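Local coordinates for carbohydrate binding module family 33 and 10 domain protein (Teredinibacter turnerae, PDB 6RW7), which is an AA10 copper-dependent lytic polysaccharide monooxygenase, here as its LPMO domain, that probably binds cellulose and cleaves it oxidatively, at residues N34-A37 / Q41-H44. Residues are numbered along the deposited sequence; the frame is centred on the assembly and turned at random.
Sequences NYRA and QNSH
Arg36 and Gln41 bring the two backbones to a CA–CA distance of 6.1 Å, where helix 29-37 ends and, after a three-residue link, the chain enters the 3-10 turn that starts at Asn42. Helix and turn belong to the long loop region joining strands 3-6 and 52-54 of the AA10 β-sandwich, usually called L2 in these enzymes, and meet at the surface away from the copper sites. Two side-chain hydrogen bonds join them. The Tyr35 ring extends across to the 3-10 turn through a chi1 of -170°, which turns it away from the backbone N, and OH meets His44 ND1 at 2.7 Å; either atom could supply the proton. The rings approach by their edges, with planes at 60°, and do not stack. On its way, the Tyr35 ring passes the backbone of Gln41, with CE2 3.5 Å from Gln41 N. One face of the imidazole receives Gln41 CB, 3.6 Å above its centre, and Gln41 O accepts the backbone N-H of His44, tying the start of this turn together. Trp45 also meets the Tyr35 ring, and Trp75 that of His44. The second bond lies nearer solvent: the Arg36 chain bends at chi3 (-64°), and its aliphatic CD passes 3.5 Å from Asn42 OD1. Although the guanidinium and amide planes are almost perpendicular, Arg36 NH1 donates to a lone pair of Asn42 OD1 within both planes, at 2.9 Å.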
loop_
_atom_site.group_PDB
_atom_site.type_symbol
_atom_site.label_atom_id
_atom_site.label_comp_id
_atom_site.label_asym_id
_atom_site.label_seq_id
_atom_site.Cartn_x
_atom_site.Cartn_y
_atom_site.Cartn_z
ATOM N N ASN A 34 -2.497 15.350 12.092
ATOM C CA ASN A 34 -3.625 14.556 12.611
ATOM C C ASN A 34 -3.058 13.384 13.405
ATOM O O ASN A 34 -3.626 13.038 14.416
ATOM C CB ASN A 34 -4.565 14.102 11.487
ATOM C CG ASN A 34 -5.354 15.239 10.868
ATOM O OD1 ASN A 34 -5.267 16.389 11.320
ATOM N ND2 ASN A 34 -6.114 14.951 9.819
ATOM N N TYR A 35 -1.911 12.828 13.009
ATOM C CA TYR A 35 -1.319 11.708 13.766
ATOM C C TYR A 35 -0.849 12.241 15.126
ATOM O O TYR A 35 -1.109 11.595 16.131
ATOM C CB TYR A 35 -0.226 11.043 12.933
ATOM C CG TYR A 35 0.279 9.758 13.513
ATOM C CD1 TYR A 35 -0.545 8.663 13.706
ATOM C CD2 TYR A 35 1.626 9.614 13.811
ATOM C CE1 TYR A 35 -0.060 7.477 14.216
ATOM C CE2 TYR A 35 2.128 8.420 14.305
ATOM C CZ TYR A 35 1.282 7.343 14.504
ATOM O OH TYR A 35 1.753 6.168 15.016
ATOM N N ARG A 36 -0.140 13.367 15.172
ATOM C CA ARG A 36 0.306 13.929 16.478
ATOM C C ARG A 36 -0.929 14.207 17.358
ATOM O O ARG A 36 -0.902 13.909 18.575
ATOM C CB ARG A 36 1.129 15.210 16.285
ATOM C CG ARG A 36 2.553 14.994 15.787
ATOM C CD ARG A 36 3.345 16.289 15.798
ATOM N NE ARG A 36 2.815 17.292 14.894
ATOM C CZ ARG A 36 3.147 17.425 13.608
ATOM N NH1 ARG A 36 4.025 16.598 13.037
ATOM N NH2 ARG A 36 2.591 18.374 12.885
ATOM N N ALA A 37 -1.988 14.740 16.762
ATOM C CA ALA A 37 -3.213 15.102 17.517
ATOM C C ALA A 37 -3.829 13.854 18.161
ATOM O O ALA A 37 -4.431 13.988 19.249
ATOM C CB ALA A 37 -4.181 15.827 16.622
ATOM N N GLN A 41 3.561 9.529 17.242
ATOM C CA GLN A 41 4.909 10.112 17.416
ATOM C C GLN A 41 5.482 10.407 16.030
ATOM O O GLN A 41 5.404 9.548 15.131
ATOM C CB GLN A 41 5.828 9.169 18.200
ATOM C CG GLN A 41 5.358 8.827 19.615
ATOM C CD GLN A 41 4.949 10.019 20.441
ATOM O OE1 GLN A 41 3.787 10.163 20.825
ATOM N NE2 GLN A 41 5.896 10.899 20.710
ATOM N N ASN A 42 6.145 11.539 15.871
ATOM C CA ASN A 42 6.846 11.874 14.615
ATOM C C ASN A 42 7.798 10.745 14.212
ATOM O O ASN A 42 7.962 10.506 13.004
ATOM C CB ASN A 42 7.610 13.180 14.760
ATOM C CG ASN A 42 6.785 14.426 14.509
ATOM O OD1 ASN A 42 5.643 14.365 14.076
ATOM N ND2 ASN A 42 7.423 15.578 14.657
ATOM N N SER A 43 8.481 10.134 15.170
ATOM C CA SER A 43 9.527 9.140 14.848
ATOM C C SER A 43 8.899 7.931 14.147
ATOM O O SER A 43 9.612 7.221 13.426
ATOM C CB SER A 43 10.285 8.739 16.071
ATOM O OG SER A 43 9.422 8.065 16.965
ATOM N N HIS A 44 7.607 7.700 14.332
ATOM C CA HIS A 44 6.956 6.501 13.750
ATOM C C HIS A 44 7.064 6.488 12.216
ATOM O O HIS A 44 7.071 5.373 11.606
ATOM C CB HIS A 44 5.501 6.418 14.198
ATOM C CG HIS A 44 5.363 6.119 15.645
ATOM N ND1 HIS A 44 4.150 6.146 16.284
ATOM C CD2 HIS A 44 6.281 5.760 16.565
ATOM C CE1 HIS A 44 4.327 5.797 17.549
ATOM N NE2 HIS A 44 5.617 5.541 17.742
#